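Local coordinates for D-3-phosphoglycerate dehydrogenase oxidoreductase protein (PDB 3GG9) that probably oxidises D-3-phosphoglycerate using NAD as a D-2-hydroxyacid dehydrogenase, at residues A[116-129]-A[152-164]. Residues are numbered along the deposited sequence; the frame is centred on the assembly and turned at random. Where two conformers were deposited one is given.
Sequences WALVMAAQRRIPQY and FGIGRVLKGQTLG
A bend at chi2 (87°) in Arg125, after a first torsion that sets CG opposite its carbonyl carbon, brings the guanidinium to the carbonyl oxygen and ring of Phe152. There NE and NH1 grip one atom side-on, each 2.9 Å from Phe152 O, while NH2 turns back to Ala122 O (2.8 Å), which lies close to the guanidinium plane. Fixed by these three bonds, the group stands steeply over the Phe152 ring, the planes 76° apart, and makes a cation-pi contact led by NH1. Arg156 CG lies over one guanidinium face.

Arg125 also closes helix 109-123 in a Schellman motif and, from the N-cap position, starts the next helix. At this junction Gln123 O accepts from Arg156 N (2.9 Å), and one water ties Gln123 NE2 to Val157 O and Gln161 OE1. Further along, Leu158 drives its two methyls into the helix flank: CD1 meets Trp116 CZ2 at 3.7 Å and also Met120 CE, a little farther off, CD2 meets Gln123 CG and Val119 CG1. Leu163 CD2 comes to the edge of the indole.

Arg124 NH1 bonds to Ala110 O, and Leu158 N to Glu113 OE1, both of the second subunit. The loop thus runs alongside the last two turns of helix 109-123 before entering strand 162-166 of the Rossmann-type nucleotide-binding domain. Val119, Gln123 and Leu163 all pack on strand 218-221, Ala122 and Arg125 on strand 272-275.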
ATOM      1  N   TRP A 116       7.468  -2.636   0.232  1.00 19.72           N
ATOM      2  CA  TRP A 116       6.757  -2.057   1.363  1.00 21.90           C
ATOM      3  C   TRP A 116       5.328  -1.681   1.045  1.00 12.79           C
ATOM      4  O   TRP A 116       4.464  -1.791   1.900  1.00 21.44           O
ATOM      5  CB  TRP A 116       7.492  -0.807   1.902  1.00 17.07           C
ATOM      6  CG  TRP A 116       7.164  -0.648   3.347  1.00 22.77           C
ATOM      7  CD1 TRP A 116       6.334   0.271   3.904  1.00 22.67           C
ATOM      8  CD2 TRP A 116       7.591  -1.508   4.414  1.00 23.26           C
ATOM      9  NE1 TRP A 116       6.250   0.068   5.278  1.00 23.95           N
ATOM     10  CE2 TRP A 116       7.014  -1.022   5.605  1.00 25.52           C
ATOM     11  CE3 TRP A 116       8.427  -2.633   4.476  1.00 22.13           C
ATOM     12  CZ2 TRP A 116       7.235  -1.632   6.847  1.00 20.37           C
ATOM     13  CZ3 TRP A 116       8.642  -3.242   5.707  1.00 24.09           C
ATOM     14  CH2 TRP A 116       8.059  -2.738   6.872  1.00 19.01           C
ATOM     15  N   ALA A 117       5.086  -1.248  -0.185  1.00 15.07           N
ATOM     16  CA  ALA A 117       3.745  -0.916  -0.647  1.00 17.43           C
ATOM     17  C   ALA A 117       2.888  -2.173  -0.554  1.00 23.46           C
ATOM     18  O   ALA A 117       1.744  -2.116  -0.129  1.00 22.97           O
ATOM     19  CB  ALA A 117       3.810  -0.399  -2.114  1.00 16.87           C
ATOM     20  N   LEU A 118       3.478  -3.308  -0.907  1.00 23.11           N
ATOM     21  CA  LEU A 118       2.784  -4.611  -0.811  1.00 20.76           C
ATOM     22  C   LEU A 118       2.565  -5.098   0.620  1.00 16.77           C
ATOM     23  O   LEU A 118       1.526  -5.646   0.919  1.00 19.59           O
ATOM     24  CB  LEU A 118       3.537  -5.675  -1.603  1.00 27.71           C
ATOM     25  CG  LEU A 118       3.388  -5.652  -3.119  1.00 31.76           C
ATOM     26  CD1 LEU A 118       4.265  -6.737  -3.716  1.00 30.55           C
ATOM     27  CD2 LEU A 118       1.925  -5.862  -3.505  1.00 26.95           C
ATOM     28  N   VAL A 119       3.560  -4.921   1.489  1.00 20.71           N
ATOM     29  CA  VAL A 119       3.422  -5.154   2.935  1.00 17.64           C
ATOM     30  C   VAL A 119       2.234  -4.412   3.514  1.00 19.31           C
ATOM     31  O   VAL A 119       1.402  -5.022   4.163  1.00 22.44           O
ATOM     32  CB  VAL A 119       4.731  -4.740   3.772  1.00 11.61           C
ATOM     33  CG1 VAL A 119       4.452  -4.810   5.236  1.00 14.55           C
ATOM     34  CG2 VAL A 119       5.873  -5.654   3.425  1.00 16.60           C
ATOM     35  N   MET A 120       2.193  -3.086   3.318  1.00 19.58           N
ATOM     36  CA  MET A 120       1.087  -2.250   3.784  1.00 15.92           C
ATOM     37  C   MET A 120      -0.258  -2.593   3.110  1.00 28.96           C
ATOM     38  O   MET A 120      -1.289  -2.666   3.780  1.00 23.39           O
ATOM     39  CB  MET A 120       1.465  -0.777   3.636  1.00 24.63           C
ATOM     40  CG  MET A 120       2.728  -0.499   4.447  1.00 21.46           C
ATOM     41  SD  MET A 120       2.883   1.216   4.915  1.00 23.33           S
ATOM     42  CE  MET A 120       1.952   1.096   6.451  1.00 25.10           C
ATOM     43  N   ALA A 121      -0.224  -2.848   1.805  1.00 24.58           N
ATOM     44  CA  ALA A 121      -1.438  -3.156   1.059  1.00 23.52           C
ATOM     45  C   ALA A 121      -2.018  -4.452   1.592  1.00 19.95           C
ATOM     46  O   ALA A 121      -3.195  -4.506   1.905  1.00 24.07           O
ATOM     47  CB  ALA A 121      -1.151  -3.246  -0.438  1.00 19.77           C
ATOM     48  N   ALA A 122      -1.169  -5.466   1.763  1.00 21.88           N
ATOM     49  CA  ALA A 122      -1.611  -6.770   2.293  1.00 20.37           C
ATOM     50  C   ALA A 122      -2.060  -6.696   3.757  1.00 27.34           C
ATOM     51  O   ALA A 122      -3.164  -7.119   4.105  1.00 21.56           O
ATOM     52  CB  ALA A 122      -0.502  -7.815   2.096  1.00 18.14           C
ATOM     53  N   GLN A 123      -1.251  -6.093   4.625  1.00 20.15           N
ATOM     54  CA  GLN A 123      -1.628  -6.069   6.050  1.00 17.28           C
ATOM     55  C   GLN A 123      -2.908  -5.282   6.328  1.00 16.18           C
ATOM     56  O   GLN A 123      -3.567  -5.500   7.351  1.00 24.13           O
ATOM     57  CB  GLN A 123      -0.484  -5.511   6.931  1.00 19.58           C
ATOM     58  CG  GLN A 123       0.709  -6.472   7.119  1.00 21.82           C
ATOM     59  CD  GLN A 123       0.298  -7.862   7.676  1.00 31.68           C
ATOM     60  OE1 GLN A 123      -0.350  -8.659   6.993  1.00 30.00           O
ATOM     61  NE2 GLN A 123       0.678  -8.137   8.913  1.00 23.19           N
ATOM     62  N   ARG A 124      -3.250  -4.350   5.436  1.00 16.26           N
ATOM     63  CA  ARG A 124      -4.474  -3.580   5.625  1.00 16.33           C
ATOM     64  C   ARG A 124      -5.587  -4.012   4.695  1.00 17.94           C
ATOM     65  O   ARG A 124      -6.653  -3.369   4.654  1.00 25.08           O
ATOM     66  CB  ARG A 124      -4.246  -2.069   5.514  1.00 16.93           C
ATOM     67  CG  ARG A 124      -3.448  -1.454   6.720  1.00 22.91           C
ATOM     68  CD  ARG A 124      -4.033  -1.844   8.109  1.00 18.48           C
ATOM     69  NE  ARG A 124      -5.189  -1.024   8.499  1.00 21.52           N
ATOM     70  CZ  ARG A 124      -5.137   0.044   9.292  1.00 28.47           C
ATOM     71  NH1 ARG A 124      -3.973   0.463   9.790  1.00 26.17           N
ATOM     72  NH2 ARG A 124      -6.261   0.700   9.568  1.00 25.31           N
ATOM     73  N   ARG A 125      -5.319  -5.073   3.947  1.00 20.36           N
ATOM     74  CA  ARG A 125      -6.299  -5.692   3.007  1.00 17.95           C
ATOM     75  C   ARG A 125      -6.858  -4.701   1.999  1.00 25.38           C
ATOM     76  O   ARG A 125      -8.021  -4.763   1.605  1.00 24.51           O
ATOM     77  CB  ARG A 125      -7.399  -6.446   3.767  1.00 21.42           C
ATOM     78  CG  ARG A 125      -6.890  -7.671   4.533  1.00 28.60           C
ATOM     79  CD  ARG A 125      -6.377  -7.338   5.945  1.00 25.22           C
ATOM     80  NE  ARG A 125      -6.158  -8.530   6.765  1.00 29.54           N
ATOM     81  CZ  ARG A 125      -5.015  -9.212   6.857  1.00 22.35           C
ATOM     82  NH1 ARG A 125      -4.953 -10.257   7.658  1.00 25.15           N
ATOM     83  NH2 ARG A 125      -3.926  -8.855   6.185  1.00 31.05           N
ATOM     84  N   ILE A 126      -6.000  -3.776   1.581  1.00 23.12           N
ATOM     85  CA  ILE A 126      -6.409  -2.722   0.683  1.00 18.86           C
ATOM     86  C   ILE A 126      -7.031  -3.182  -0.663  1.00 25.72           C
ATOM     87  O   ILE A 126      -8.118  -2.725  -0.956  1.00 24.38           O
ATOM     88  CB  ILE A 126      -5.322  -1.666   0.517  1.00 28.14           C
ATOM     89  CG1 ILE A 126      -5.076  -1.036   1.886  1.00 27.33           C
ATOM     90  CG2 ILE A 126      -5.711  -0.650  -0.563  1.00 24.08           C
ATOM     91  CD1 ILE A 126      -4.101   0.094   1.845  1.00 45.36           C
ATOM     92  N   PRO A 127      -6.368  -4.082  -1.443  1.00 27.95           N
ATOM     93  CA  PRO A 127      -7.015  -4.515  -2.689  1.00 30.57           C
ATOM     94  C   PRO A 127      -8.406  -5.122  -2.454  1.00 28.11           C
ATOM     95  O   PRO A 127      -9.352  -4.790  -3.180  1.00 30.13           O
ATOM     96  CB  PRO A 127      -6.047  -5.577  -3.233  1.00 24.28           C
ATOM     97  CG  PRO A 127      -4.738  -5.191  -2.678  1.00 30.96           C
ATOM     98  CD  PRO A 127      -5.043  -4.729  -1.288  1.00 24.41           C
ATOM     99  N   GLN A 128      -8.523  -5.969  -1.433  1.00 27.92           N
ATOM    100  CA  GLN A 128      -9.790  -6.621  -1.089  1.00 32.50           C
ATOM    101  C   GLN A 128     -10.907  -5.641  -0.688  1.00 31.21           C
ATOM    102  O   GLN A 128     -12.029  -5.755  -1.157  1.00 29.68           O
ATOM    103  CB  GLN A 128      -9.592  -7.677   0.004  1.00 26.72           C
ATOM    104  CG  GLN A 128      -8.605  -8.804  -0.352  1.00 26.87           C
ATOM    105  CD  GLN A 128      -7.176  -8.529   0.113  1.00 29.34           C
ATOM    106  OE1 GLN A 128      -6.752  -7.370   0.254  1.00 30.00           O
ATOM    107  NE2 GLN A 128      -6.432  -9.598   0.369  1.00 31.14           N
ATOM    108  N   TYR A 129     -10.592  -4.680   0.169  1.00 27.87           N
ATOM    109  CA  TYR A 129     -11.581  -3.710   0.596  1.00 28.10           C
ATOM    110  C   TYR A 129     -11.977  -2.786  -0.554  1.00 28.86           C
ATOM    111  O   TYR A 129     -13.148  -2.430  -0.683  1.00 30.48           O
ATOM    112  CB  TYR A 129     -11.028  -2.841   1.729  1.00 23.99           C
ATOM    113  CG  TYR A 129     -11.219  -3.323   3.152  1.00 25.41           C
ATOM    114  CD1 TYR A 129     -12.492  -3.394   3.740  1.00 21.20           C
ATOM    115  CD2 TYR A 129     -10.110  -3.608   3.946  1.00 18.02           C
ATOM    116  CE1 TYR A 129     -12.651  -3.802   5.091  1.00 20.80           C
ATOM    117  CE2 TYR A 129     -10.255  -4.007   5.273  1.00 17.88           C
ATOM    118  CZ  TYR A 129     -11.520  -4.095   5.839  1.00 22.75           C
ATOM    119  OH  TYR A 129     -11.596  -4.480   7.165  1.00 22.54           O
ATOM    120  N   PHE A 152      -9.593 -12.284  10.504  1.00 31.96           N
ATOM    121  CA  PHE A 152      -8.467 -12.215   9.580  1.00 27.60           C
ATOM    122  C   PHE A 152      -8.720 -11.193   8.475  1.00 28.92           C
ATOM    123  O   PHE A 152      -7.781 -10.685   7.857  1.00 32.83           O
ATOM    124  CB  PHE A 152      -8.133 -13.598   9.003  1.00 30.01           C
ATOM    125  CG  PHE A 152      -6.765 -13.683   8.381  1.00 27.51           C
ATOM    126  CD1 PHE A 152      -5.632 -13.264   9.083  1.00 26.72           C
ATOM    127  CD2 PHE A 152      -6.613 -14.162   7.094  1.00 25.96           C
ATOM    128  CE1 PHE A 152      -4.365 -13.334   8.499  1.00 28.35           C
ATOM    129  CE2 PHE A 152      -5.356 -14.240   6.504  1.00 35.32           C
ATOM    130  CZ  PHE A 152      -4.227 -13.825   7.206  1.00 33.19           C
ATOM    131  N   GLY A 153      -9.992 -10.868   8.254  1.00 30.11           N
ATOM    132  CA  GLY A 153     -10.398  -9.898   7.235  1.00 25.63           C
ATOM    133  C   GLY A 153     -10.107  -8.461   7.653  1.00 32.47           C
ATOM    134  O   GLY A 153     -10.132  -7.548   6.834  1.00 34.68           O
ATOM    135  N   ILE A 154      -9.811  -8.256   8.931  1.00 31.64           N
ATOM    136  CA  ILE A 154      -9.539  -6.930   9.499  0.50 31.35           C
ATOM    137  C   ILE A 154      -8.058  -6.568   9.385  1.00 29.61           C
ATOM    138  O   ILE A 154      -7.215  -7.451   9.446  1.00 28.92           O
ATOM    139  CB  ILE A 154     -10.096  -6.848  10.978  0.50 34.67           C
ATOM    140  CG1 ILE A 154     -11.254  -5.861  11.062  0.50 33.00           C
ATOM    141  CG2 ILE A 154      -9.066  -6.459  12.014  0.50 39.19           C
ATOM    142  CD1 ILE A 154     -12.548  -6.442  10.598  0.50 20.58           C
ATOM    143  N   GLY A 155      -7.748  -5.280   9.247  1.00 25.45           N
ATOM    144  CA  GLY A 155      -6.368  -4.819   9.177  1.00 28.23           C
ATOM    145  C   GLY A 155      -5.502  -5.149  10.382  1.00 30.56           C
ATOM    146  O   GLY A 155      -6.005  -5.421  11.480  1.00 26.91           O
ATOM    147  N   ARG A 156      -4.192  -5.175  10.152  1.00 21.26           N
ATOM    148  CA  ARG A 156      -3.215  -5.422  11.196  1.00 23.37           C
ATOM    149  C   ARG A 156      -2.174  -4.304  11.193  1.00 21.71           C
ATOM    150  O   ARG A 156      -1.694  -3.885  10.147  1.00 25.30           O
ATOM    151  CB  ARG A 156      -2.532  -6.775  11.001  1.00 29.86           C
ATOM    152  CG  ARG A 156      -3.488  -7.882  10.548  1.00 24.91           C
ATOM    153  CD  ARG A 156      -2.798  -9.244  10.518  1.00 33.51           C
ATOM    154  NE  ARG A 156      -3.095 -10.039  11.702  1.00 48.80           N
ATOM    155  CZ  ARG A 156      -2.302 -10.145  12.760  1.00 48.21           C
ATOM    156  NH1 ARG A 156      -1.132  -9.516  12.814  1.00 55.56           N
ATOM    157  NH2 ARG A 156      -2.691 -10.891  13.765  1.00 37.69           N
ATOM    158  N   VAL A 157      -1.843  -3.847  12.389  1.00 22.65           N
ATOM    159  CA  VAL A 157      -0.873  -2.766  12.588  1.00 20.88           C
ATOM    160  C   VAL A 157       0.520  -3.395  12.480  1.00 25.21           C
ATOM    161  O   VAL A 157       0.701  -4.567  12.821  1.00 25.90           O
ATOM    162  CB  VAL A 157      -1.102  -2.079  13.967  1.00 26.02           C
ATOM    163  CG1 VAL A 157      -0.911  -3.034  15.070  1.00 26.52           C
ATOM    164  CG2 VAL A 157      -0.203  -0.897  14.190  1.00 28.08           C
ATOM    165  N   LEU A 158       1.485  -2.633  11.961  1.00 24.13           N
ATOM    166  CA  LEU A 158       2.863  -3.103  11.867  1.00 26.02           C
ATOM    167  C   LEU A 158       3.625  -2.847  13.159  1.00 26.16           C
ATOM    168  O   LEU A 158       4.392  -3.705  13.595  1.00 23.12           O
ATOM    169  CB  LEU A 158       3.587  -2.449  10.690  1.00 20.99           C
ATOM    170  CG  LEU A 158       3.009  -2.730   9.298  1.00 28.80           C
ATOM    171  CD1 LEU A 158       3.789  -1.919   8.260  1.00 27.10           C
ATOM    172  CD2 LEU A 158       3.106  -4.187   8.969  1.00 24.74           C
ATOM    173  N   LYS A 159       3.421  -1.673  13.752  1.00 24.20           N
ATOM    174  CA  LYS A 159       4.119  -1.303  14.999  1.00 29.16           C
ATOM    175  C   LYS A 159       4.129  -2.440  16.017  1.00 26.82           C
ATOM    176  O   LYS A 159       3.084  -2.957  16.361  1.00 21.66           O
ATOM    177  CB  LYS A 159       3.502  -0.059  15.655  1.00 28.67           C
ATOM    178  CG  LYS A 159       4.281   0.400  16.912  1.00 28.55           C
ATOM    179  CD  LYS A 159       3.672   1.629  17.587  1.00 30.26           C
ATOM    180  CE  LYS A 159       4.643   2.179  18.608  1.00 35.92           C
ATOM    181  NZ  LYS A 159       4.080   3.295  19.399  1.00 44.11           N
ATOM    182  N   GLY A 160       5.321  -2.845  16.452  1.00 28.22           N
ATOM    183  CA  GLY A 160       5.461  -3.826  17.520  1.00 30.24           C
ATOM    184  C   GLY A 160       5.390  -5.267  17.057  1.00 30.07           C
ATOM    185  O   GLY A 160       5.483  -6.176  17.873  1.00 30.53           O
ATOM    186  N   GLN A 161       5.207  -5.471  15.749  1.00 27.44           N
ATOM    187  CA  GLN A 161       5.236  -6.790  15.135  1.00 29.67           C
ATOM    188  C   GLN A 161       6.624  -7.154  14.626  1.00 30.83           C
ATOM    189  O   GLN A 161       7.517  -6.319  14.534  1.00 25.66           O
ATOM    190  CB  GLN A 161       4.249  -6.844  13.971  1.00 28.43           C
ATOM    191  CG  GLN A 161       2.841  -6.557  14.396  1.00 36.45           C
ATOM    192  CD  GLN A 161       2.129  -7.812  14.801  1.00 46.52           C
ATOM    193  OE1 GLN A 161       1.604  -8.537  13.952  1.00 49.27           O
ATOM    194  NE2 GLN A 161       2.115  -8.095  16.105  1.00 46.68           N
ATOM    195  N   THR A 162       6.803  -8.427  14.313  1.00 18.56           N
ATOM    196  CA  THR A 162       8.086  -8.921  13.838  1.00 23.28           C
ATOM    197  C   THR A 162       8.178  -9.011  12.314  1.00 27.49           C
ATOM    198  O   THR A 162       7.387  -9.714  11.650  1.00 22.45           O
ATOM    199  CB  THR A 162       8.476 -10.265  14.534  1.00 21.64           C
ATOM    200  OG1 THR A 162       8.575 -10.064  15.954  1.00 26.60           O
ATOM    201  CG2 THR A 162       9.812 -10.775  14.031  1.00 17.10           C
ATOM    202  N   LEU A 163       9.160  -8.293  11.779  1.00 20.66           N
ATOM    203  CA  LEU A 163       9.540  -8.341  10.368  1.00 22.27           C
ATOM    204  C   LEU A 163      10.768  -9.228  10.159  1.00 28.06           C
ATOM    205  O   LEU A 163      11.866  -8.910  10.639  1.00 30.09           O
ATOM    206  CB  LEU A 163       9.829  -6.925   9.855  1.00 20.38           C
ATOM    207  CG  LEU A 163      10.334  -6.776   8.411  1.00 28.86           C
ATOM    208  CD1 LEU A 163       9.297  -7.278   7.390  1.00 26.01           C
ATOM    209  CD2 LEU A 163      10.786  -5.336   8.091  1.00 22.00           C
ATOM    210  N   GLY A 164      10.576 -10.351   9.459  1.00 22.57           N
ATOM    211  CA  GLY A 164      11.683 -11.193   9.015  1.00 19.52           C
ATOM    212  C   GLY A 164      12.219 -10.768   7.645  1.00 24.67           C
ATOM    213  O   GLY A 164      11.460 -10.595   6.681  1.00 23.74           O
TER
HETATM  214  O   HOH W   1       1.720  -7.103  11.119  1.00 33.70           O
HETATM  215  O   HOH W   2      -1.381  -1.039   9.739  1.00 30.57           O
HETATM  216  O   HOH W   3      -9.644  -3.281   8.315  1.00 28.54           O